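Local coordinates for mandelate racemase/muconate lactonizing enzyme-like protein (Roseovarius sp. TM1035, PDB 3RCY) that is an enolase-superfamily protein of the mandelate racemase/muconate lactonizing type that binds magnesium and is probably an isomerase, its substrate not established, at residues Thr12-Leu26 / Glu336-Lys348. Residues are numbered along the deposited sequence; the frame is centred on the assembly and turned at random.
Sequences TAPPAPGWGGRYWIL and ESIETPFHDALIK
Three partners grip T340 OG1, the hydroxyl that caps helix 341-346: H343 N donates to it over 3.0 Å, H343 ND1 is hydrogen-bonded to it at 2.8 Å, and a water joins it to W19 O across the contact. T340 OG1 sits between its backbone N and carbonyl carbon (chi1 74°), which turns the oxygen to the helix start while CG2 meets the edge of the W19 ring at CD1; threonine suits the N-cap by offering both hydroxyl and methyl. The imidazole of H343 is fixed at both nitrogens, since NE2 bonds A314 O, and its CE1 lies 3.3 Å from W19 O. One face of this ring lies under W24 CZ2 and CH2, the two planes inclined at 53°. In this bidomain fold, shared by the enolase superfamily, the loop between strands 4-12 and 24-31 of the N-terminal domain thus packs against the segment that follows barrel strand 335-336. W24 NE1 reaches back to G20 O (2.8 Å); glycine suits G20 because a CB would run into W24 CZ2 and, at these backbone angles, the preceding carbonyl. With an alanine in place of W24, G20 O would lose its indole donor, and a gap would probably open beside H343, F342 and L346. F342 meets W24 CZ3 at its ring edge, CD2 3.5 Å away, and takes P15 CD over one face (CH-pi, 3.7 Å from the centroid), a place suited to proline's rigid ring.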
ATOM      1  N   THR A  12     -18.210 -40.761 -21.580  1.00 16.52           N
ATOM      2  CA  THR A  12     -18.854 -41.826 -20.832  1.00 16.50           C
ATOM      3  C   THR A  12     -19.689 -41.288 -19.675  1.00 17.36           C
ATOM      4  O   THR A  12     -19.278 -40.350 -18.976  1.00 17.44           O
ATOM      5  CB  THR A  12     -17.828 -42.924 -20.385  1.00 15.58           C
ATOM      6  OG1 THR A  12     -18.521 -44.015 -19.779  1.00 15.87           O
ATOM      7  CG2 THR A  12     -16.770 -42.377 -19.423  1.00 16.17           C
ATOM      8  N   ALA A  13     -20.860 -41.892 -19.489  1.00 18.21           N
ATOM      9  CA  ALA A  13     -21.819 -41.479 -18.460  1.00 18.60           C
ATOM     10  C   ALA A  13     -21.809 -42.422 -17.252  1.00 18.94           C
ATOM     11  O   ALA A  13     -22.126 -43.606 -17.382  1.00 19.33           O
ATOM     12  CB  ALA A  13     -23.223 -41.401 -19.052  1.00 18.73           C
ATOM     13  N   PRO A  14     -21.453 -41.902 -16.068  1.00 19.45           N
ATOM     14  CA  PRO A  14     -21.532 -42.720 -14.855  1.00 19.90           C
ATOM     15  C   PRO A  14     -22.987 -43.106 -14.592  1.00 20.80           C
ATOM     16  O   PRO A  14     -23.874 -42.258 -14.730  1.00 19.76           O
ATOM     17  CB  PRO A  14     -21.050 -41.772 -13.749  1.00 19.68           C
ATOM     18  CG  PRO A  14     -20.300 -40.684 -14.455  1.00 25.22           C
ATOM     19  CD  PRO A  14     -20.962 -40.540 -15.791  1.00 19.41           C
ATOM     20  N   PRO A  15     -23.233 -44.382 -14.233  1.00 22.58           N
ATOM     21  CA  PRO A  15     -24.565 -44.844 -13.848  1.00 24.26           C
ATOM     22  C   PRO A  15     -25.101 -44.093 -12.632  1.00 25.47           C
ATOM     23  O   PRO A  15     -24.322 -43.539 -11.846  1.00 24.84           O
ATOM     24  CB  PRO A  15     -24.335 -46.321 -13.490  1.00 24.38           C
ATOM     25  CG  PRO A  15     -23.135 -46.711 -14.270  1.00 25.47           C
ATOM     26  CD  PRO A  15     -22.264 -45.490 -14.286  1.00 23.14           C
ATOM     27  N   ALA A  16     -26.426 -44.067 -12.499  1.00 27.09           N
ATOM     28  CA  ALA A  16     -27.100 -43.487 -11.335  1.00 28.26           C
ATOM     29  C   ALA A  16     -26.561 -44.102 -10.033  1.00 28.79           C
ATOM     30  O   ALA A  16     -26.222 -45.287 -10.013  1.00 29.11           O
ATOM     31  CB  ALA A  16     -28.617 -43.692 -11.447  1.00 28.92           C
ATOM     32  N   PRO A  17     -26.471 -43.308  -8.943  1.00 28.89           N
ATOM     33  CA  PRO A  17     -26.875 -41.905  -8.774  1.00 28.77           C
ATOM     34  C   PRO A  17     -25.940 -40.897  -9.449  1.00 28.12           C
ATOM     35  O   PRO A  17     -26.235 -39.702  -9.447  1.00 28.37           O
ATOM     36  CB  PRO A  17     -26.844 -41.719  -7.252  1.00 28.80           C
ATOM     37  CG  PRO A  17     -25.767 -42.657  -6.799  1.00 31.83           C
ATOM     38  CD  PRO A  17     -25.849 -43.849  -7.716  1.00 28.86           C
ATOM     39  N   GLY A  18     -24.822 -41.374 -10.001  1.00 27.32           N
ATOM     40  CA  GLY A  18     -23.962 -40.549 -10.857  1.00 26.46           C
ATOM     41  C   GLY A  18     -23.025 -39.572 -10.170  1.00 25.71           C
ATOM     42  O   GLY A  18     -22.873 -38.428 -10.626  1.00 25.90           O
ATOM     43  N   TRP A  19     -22.378 -40.011  -9.090  1.00 24.50           N
ATOM     44  CA  TRP A  19     -21.378 -39.169  -8.413  1.00 23.22           C
ATOM     45  C   TRP A  19     -20.166 -38.951  -9.308  1.00 21.88           C
ATOM     46  O   TRP A  19     -19.598 -39.909  -9.840  1.00 21.88           O
ATOM     47  CB  TRP A  19     -20.932 -39.765  -7.075  1.00 23.50           C
ATOM     48  CG  TRP A  19     -22.040 -40.160  -6.138  1.00 24.36           C
ATOM     49  CD1 TRP A  19     -22.041 -41.229  -5.289  1.00 24.31           C
ATOM     50  CD2 TRP A  19     -23.300 -39.492  -5.945  1.00 24.36           C
ATOM     51  NE1 TRP A  19     -23.217 -41.274  -4.582  1.00 24.87           N
ATOM     52  CE2 TRP A  19     -24.010 -40.222  -4.961  1.00 24.74           C
ATOM     53  CE3 TRP A  19     -23.895 -38.345  -6.501  1.00 24.45           C
ATOM     54  CZ2 TRP A  19     -25.294 -39.852  -4.526  1.00 25.00           C
ATOM     55  CZ3 TRP A  19     -25.175 -37.975  -6.072  1.00 24.61           C
ATOM     56  CH2 TRP A  19     -25.857 -38.728  -5.088  1.00 25.07           C
ATOM     57  N   GLY A  20     -19.779 -37.689  -9.466  1.00 20.64           N
ATOM     58  CA  GLY A  20     -18.744 -37.315 -10.412  1.00 19.86           C
ATOM     59  C   GLY A  20     -19.279 -36.604 -11.649  1.00 19.43           C
ATOM     60  O   GLY A  20     -18.498 -36.244 -12.529  1.00 19.44           O
ATOM     61  N   GLY A  21     -20.597 -36.404 -11.721  1.00 18.74           N
ATOM     62  CA  GLY A  21     -21.208 -35.596 -12.790  1.00 18.55           C
ATOM     63  C   GLY A  21     -21.886 -36.394 -13.897  1.00 18.63           C
ATOM     64  O   GLY A  21     -21.896 -37.625 -13.869  1.00 18.49           O
ATOM     65  N   ARG A  22     -22.443 -35.686 -14.880  1.00 18.65           N
ATOM     66  CA  ARG A  22     -23.249 -36.317 -15.938  1.00 18.93           C
ATOM     67  C   ARG A  22     -22.436 -37.147 -16.936  1.00 17.34           C
ATOM     68  O   ARG A  22     -22.926 -38.154 -17.448  1.00 17.30           O
ATOM     69  CB  ARG A  22     -24.086 -35.274 -16.690  1.00 20.56           C
ATOM     70  CG  ARG A  22     -25.314 -34.789 -15.931  1.00 32.86           C
ATOM     71  CD  ARG A  22     -26.210 -33.939 -16.835  1.00 23.56           C
ATOM     72  NE  ARG A  22     -27.428 -33.501 -16.153  1.00 33.96           N
ATOM     73  CZ  ARG A  22     -27.509 -32.444 -15.346  1.00 24.78           C
ATOM     74  NH1 ARG A  22     -26.438 -31.691 -15.098  1.00 33.70           N
ATOM     75  NH2 ARG A  22     -28.668 -32.142 -14.777  1.00 34.32           N
ATOM     76  N   TYR A  23     -21.208 -36.717 -17.223  1.00 15.47           N
ATOM     77  CA  TYR A  23     -20.341 -37.428 -18.166  1.00 14.91           C
ATOM     78  C   TYR A  23     -18.884 -37.065 -17.921  1.00 14.13           C
ATOM     79  O   TYR A  23     -18.582 -35.991 -17.377  1.00 13.65           O
ATOM     80  CB  TYR A  23     -20.723 -37.123 -19.635  1.00 14.85           C
ATOM     81  CG  TYR A  23     -20.724 -35.639 -19.932  1.00 14.98           C
ATOM     82  CD1 TYR A  23     -19.529 -34.964 -20.195  1.00 14.29           C
ATOM     83  CD2 TYR A  23     -21.918 -34.900 -19.912  1.00 14.66           C
ATOM     84  CE1 TYR A  23     -19.513 -33.605 -20.427  1.00 14.65           C
ATOM     85  CE2 TYR A  23     -21.911 -33.529 -20.157  1.00 14.49           C
ATOM     86  CZ  TYR A  23     -20.702 -32.887 -20.409  1.00 14.43           C
ATOM     87  OH  TYR A  23     -20.663 -31.524 -20.642  1.00 14.57           O
ATOM     88  N   TRP A  24     -17.992 -37.961 -18.335  1.00 14.42           N
ATOM     89  CA  TRP A  24     -16.552 -37.729 -18.275  1.00 14.78           C
ATOM     90  C   TRP A  24     -15.985 -37.782 -19.684  1.00 15.19           C
ATOM     91  O   TRP A  24     -16.400 -38.610 -20.494  1.00 15.67           O
ATOM     92  CB  TRP A  24     -15.863 -38.778 -17.397  1.00 14.42           C
ATOM     93  CG  TRP A  24     -16.391 -38.845 -15.991  1.00 14.30           C
ATOM     94  CD1 TRP A  24     -16.913 -37.815 -15.256  1.00 14.32           C
ATOM     95  CD2 TRP A  24     -16.434 -39.999 -15.147  1.00 14.59           C
ATOM     96  NE1 TRP A  24     -17.285 -38.262 -14.010  1.00 14.28           N
ATOM     97  CE2 TRP A  24     -17.002 -39.598 -13.916  1.00 14.14           C
ATOM     98  CE3 TRP A  24     -16.044 -41.333 -15.310  1.00 14.44           C
ATOM     99  CZ2 TRP A  24     -17.194 -40.485 -12.852  1.00 14.85           C
ATOM    100  CZ3 TRP A  24     -16.228 -42.216 -14.246  1.00 15.31           C
ATOM    101  CH2 TRP A  24     -16.804 -41.789 -13.038  1.00 14.44           C
ATOM    102  N   ILE A  25     -15.046 -36.889 -19.973  1.00 15.09           N
ATOM    103  CA  ILE A  25     -14.451 -36.809 -21.304  1.00 15.01           C
ATOM    104  C   ILE A  25     -13.063 -37.424 -21.249  1.00 14.93           C
ATOM    105  O   ILE A  25     -12.119 -36.809 -20.751  1.00 14.40           O
ATOM    106  CB  ILE A  25     -14.386 -35.352 -21.840  1.00 14.78           C
ATOM    107  CG1 ILE A  25     -15.793 -34.735 -21.892  1.00 15.41           C
ATOM    108  CG2 ILE A  25     -13.741 -35.328 -23.235  1.00 15.41           C
ATOM    109  CD1 ILE A  25     -15.801 -33.202 -22.040  1.00 15.38           C
ATOM    110  N   LEU A  26     -12.957 -38.647 -21.755  1.00 15.32           N
ATOM    111  CA  LEU A  26     -11.688 -39.364 -21.775  1.00 15.40           C
ATOM    112  C   LEU A  26     -11.012 -39.192 -23.127  1.00 15.32           C
ATOM    113  O   LEU A  26     -11.680 -39.182 -24.168  1.00 15.63           O
ATOM    114  CB  LEU A  26     -11.909 -40.856 -21.486  1.00 15.81           C
ATOM    115  CG  LEU A  26     -12.766 -41.216 -20.259  1.00 19.49           C
ATOM    116  CD1 LEU A  26     -12.917 -42.726 -20.165  1.00 16.07           C
ATOM    117  CD2 LEU A  26     -12.176 -40.643 -18.963  1.00 15.79           C
ATOM    118  N   GLU A 336      -8.988 -34.984  -3.057  1.00 13.76           N
ATOM    119  CA  GLU A 336     -10.414 -35.288  -3.205  1.00 13.86           C
ATOM    120  C   GLU A 336     -10.570 -36.627  -3.924  1.00 13.47           C
ATOM    121  O   GLU A 336      -9.861 -36.894  -4.884  1.00 12.79           O
ATOM    122  CB  GLU A 336     -11.095 -34.169  -4.006  1.00 14.50           C
ATOM    123  CG  GLU A 336     -12.618 -34.168  -3.965  1.00 17.29           C
ATOM    124  CD  GLU A 336     -13.221 -32.828  -4.409  1.00 15.70           C
ATOM    125  OE1 GLU A 336     -12.511 -32.019  -5.048  1.00 17.21           O
ATOM    126  OE2 GLU A 336     -14.414 -32.583  -4.112  1.00 18.36           O
ATOM    127  N   SER A 337     -11.500 -37.455  -3.450  1.00 14.20           N
ATOM    128  CA  SER A 337     -11.723 -38.784  -4.005  1.00 14.69           C
ATOM    129  C   SER A 337     -13.213 -39.130  -4.043  1.00 14.74           C
ATOM    130  O   SER A 337     -14.009 -38.628  -3.239  1.00 14.52           O
ATOM    131  CB  SER A 337     -10.949 -39.842  -3.201  1.00 14.94           C
ATOM    132  OG  SER A 337      -9.578 -39.478  -3.060  1.00 19.55           O
ATOM    133  N   ILE A 338     -13.583 -39.980  -4.996  1.00 14.98           N
ATOM    134  CA  ILE A 338     -14.965 -40.421  -5.153  1.00 15.36           C
ATOM    135  C   ILE A 338     -14.968 -41.941  -5.266  1.00 16.21           C
ATOM    136  O   ILE A 338     -14.370 -42.514  -6.193  1.00 16.32           O
ATOM    137  CB  ILE A 338     -15.656 -39.793  -6.401  1.00 15.28           C
ATOM    138  CG1 ILE A 338     -15.512 -38.262  -6.401  1.00 15.04           C
ATOM    139  CG2 ILE A 338     -17.144 -40.211  -6.453  1.00 15.36           C
ATOM    140  CD1 ILE A 338     -16.042 -37.571  -7.670  1.00 14.93           C
ATOM    141  N   GLU A 339     -15.620 -42.592  -4.311  1.00 16.85           N
ATOM    142  CA  GLU A 339     -15.671 -44.047  -4.284  1.00 18.10           C
ATOM    143  C   GLU A 339     -17.001 -44.547  -4.839  1.00 17.98           C
ATOM    144  O   GLU A 339     -18.023 -44.467  -4.161  1.00 18.17           O
ATOM    145  CB  GLU A 339     -15.464 -44.550  -2.854  1.00 19.59           C
ATOM    146  CG  GLU A 339     -15.013 -45.995  -2.744  1.00 34.15           C
ATOM    147  CD  GLU A 339     -15.177 -46.564  -1.335  1.00 21.83           C
ATOM    148  OE1 GLU A 339     -15.411 -45.773  -0.388  1.00 34.51           O
ATOM    149  OE2 GLU A 339     -15.080 -47.805  -1.179  1.00 34.67           O
ATOM    150  N   THR A 340     -16.984 -45.049  -6.073  1.00 17.21           N
ATOM    151  CA  THR A 340     -18.167 -45.682  -6.671  1.00 16.87           C
ATOM    152  C   THR A 340     -17.731 -46.926  -7.426  1.00 16.52           C
ATOM    153  O   THR A 340     -16.567 -47.016  -7.836  1.00 16.28           O
ATOM    154  CB  THR A 340     -18.959 -44.747  -7.648  1.00 16.60           C
ATOM    155  OG1 THR A 340     -18.235 -44.590  -8.874  1.00 16.31           O
ATOM    156  CG2 THR A 340     -19.249 -43.380  -7.024  1.00 16.72           C
ATOM    157  N   PRO A 341     -18.652 -47.898  -7.613  1.00 16.53           N
ATOM    158  CA  PRO A 341     -18.299 -49.073  -8.407  1.00 16.76           C
ATOM    159  C   PRO A 341     -17.788 -48.704  -9.806  1.00 16.81           C
ATOM    160  O   PRO A 341     -16.841 -49.318 -10.292  1.00 17.29           O
ATOM    161  CB  PRO A 341     -19.620 -49.861  -8.484  1.00 17.22           C
ATOM    162  CG  PRO A 341     -20.366 -49.442  -7.258  1.00 22.73           C
ATOM    163  CD  PRO A 341     -20.025 -47.990  -7.079  1.00 16.85           C
ATOM    164  N   PHE A 342     -18.398 -47.701 -10.437  1.00 16.56           N
ATOM    165  CA  PHE A 342     -18.032 -47.319 -11.808  1.00 16.55           C
ATOM    166  C   PHE A 342     -16.639 -46.681 -11.880  1.00 16.32           C
ATOM    167  O   PHE A 342     -15.849 -47.035 -12.762  1.00 16.30           O
ATOM    168  CB  PHE A 342     -19.094 -46.399 -12.432  1.00 16.29           C
ATOM    169  CG  PHE A 342     -18.889 -46.140 -13.907  1.00 19.88           C
ATOM    170  CD1 PHE A 342     -19.126 -47.142 -14.846  1.00 17.03           C
ATOM    171  CD2 PHE A 342     -18.466 -44.893 -14.354  1.00 16.22           C
ATOM    172  CE1 PHE A 342     -18.938 -46.908 -16.214  1.00 20.42           C
ATOM    173  CE2 PHE A 342     -18.273 -44.644 -15.716  1.00 19.64           C
ATOM    174  CZ  PHE A 342     -18.512 -45.651 -16.649  1.00 16.86           C
ATOM    175  N   HIS A 343     -16.340 -45.754 -10.959  1.00 15.73           N
ATOM    176  CA  HIS A 343     -14.976 -45.211 -10.827  1.00 15.59           C
ATOM    177  C   HIS A 343     -13.946 -46.336 -10.743  1.00 15.78           C
ATOM    178  O   HIS A 343     -12.953 -46.338 -11.478  1.00 15.78           O
ATOM    179  CB  HIS A 343     -14.829 -44.354  -9.560  1.00 14.95           C
ATOM    180  CG  HIS A 343     -15.222 -42.918  -9.730  1.00 14.91           C
ATOM    181  ND1 HIS A 343     -16.492 -42.457  -9.456  1.00 14.78           N
ATOM    182  CD2 HIS A 343     -14.497 -41.830 -10.092  1.00 14.47           C
ATOM    183  CE1 HIS A 343     -16.539 -41.152  -9.659  1.00 14.44           C
ATOM    184  NE2 HIS A 343     -15.344 -40.747 -10.048  1.00 14.26           N
ATOM    185  N   ASP A 344     -14.180 -47.280  -9.831  1.00 15.86           N
ATOM    186  CA  ASP A 344     -13.231 -48.372  -9.596  1.00 16.43           C
ATOM    187  C   ASP A 344     -13.088 -49.282 -10.815  1.00 16.63           C
ATOM    188  O   ASP A 344     -11.971 -49.609 -11.225  1.00 16.57           O
ATOM    189  CB  ASP A 344     -13.626 -49.186  -8.357  1.00 17.43           C
ATOM    190  CG  ASP A 344     -12.504 -50.090  -7.876  1.00 23.31           C
ATOM    191  OD1 ASP A 344     -11.520 -49.587  -7.291  1.00 17.76           O
ATOM    192  OD2 ASP A 344     -12.609 -51.313  -8.081  1.00 18.45           O
ATOM    193  N   ALA A 345     -14.219 -49.659 -11.412  1.00 16.86           N
ATOM    194  CA  ALA A 345     -14.224 -50.562 -12.563  1.00 16.93           C
ATOM    195  C   ALA A 345     -13.572 -49.954 -13.808  1.00 16.63           C
ATOM    196  O   ALA A 345     -12.919 -50.663 -14.584  1.00 16.58           O
ATOM    197  CB  ALA A 345     -15.654 -51.034 -12.873  1.00 17.45           C
ATOM    198  N   LEU A 346     -13.744 -48.646 -13.997  1.00 16.44           N
ATOM    199  CA  LEU A 346     -13.190 -47.956 -15.171  1.00 16.36           C
ATOM    200  C   LEU A 346     -11.660 -48.017 -15.233  1.00 16.51           C
ATOM    201  O   LEU A 346     -11.082 -48.057 -16.320  1.00 16.93           O
ATOM    202  CB  LEU A 346     -13.669 -46.503 -15.226  1.00 16.44           C
ATOM    203  CG  LEU A 346     -13.374 -45.707 -16.501  1.00 15.66           C
ATOM    204  CD1 LEU A 346     -13.853 -46.441 -17.772  1.00 16.80           C
ATOM    205  CD2 LEU A 346     -13.992 -44.313 -16.409  1.00 16.78           C
ATOM    206  N   ILE A 347     -11.004 -48.021 -14.075  1.00 16.00           N
ATOM    207  CA  ILE A 347      -9.556 -48.235 -14.048  1.00 16.15           C
ATOM    208  C   ILE A 347      -9.157 -49.591 -13.453  1.00 16.61           C
ATOM    209  O   ILE A 347      -8.006 -49.783 -13.047  1.00 16.87           O
ATOM    210  CB  ILE A 347      -8.783 -47.067 -13.378  1.00 15.90           C
ATOM    211  CG1 ILE A 347      -9.212 -46.877 -11.910  1.00 12.59           C
ATOM    212  CG2 ILE A 347      -8.921 -45.784 -14.232  1.00 12.22           C
ATOM    213  CD1 ILE A 347      -8.245 -45.999 -11.083  1.00 15.04           C
ATOM    214  N   LYS A 348     -10.111 -50.521 -13.430  1.00 16.94           N
ATOM    215  CA  LYS A 348      -9.902 -51.901 -12.961  1.00 18.05           C
ATOM    216  C   LYS A 348      -9.226 -51.984 -11.582  1.00 17.88           C
ATOM    217  O   LYS A 348      -8.332 -52.799 -11.364  1.00 17.83           O
ATOM    218  CB  LYS A 348      -9.143 -52.735 -14.013  1.00 19.30           C
ATOM    219  CG  LYS A 348      -9.790 -52.730 -15.400  1.00 20.01           C
ATOM    220  CD  LYS A 348      -9.175 -53.759 -16.342  1.00 21.18           C
ATOM    221  CE  LYS A 348      -9.838 -53.694 -17.721  1.00 20.85           C
ATOM    222  NZ  LYS A 348      -9.210 -54.627 -18.706  1.00 22.95           N
TER
HETATM  223  O   HOH W   1     -19.747 -42.669 -10.654  1.00 12.29           O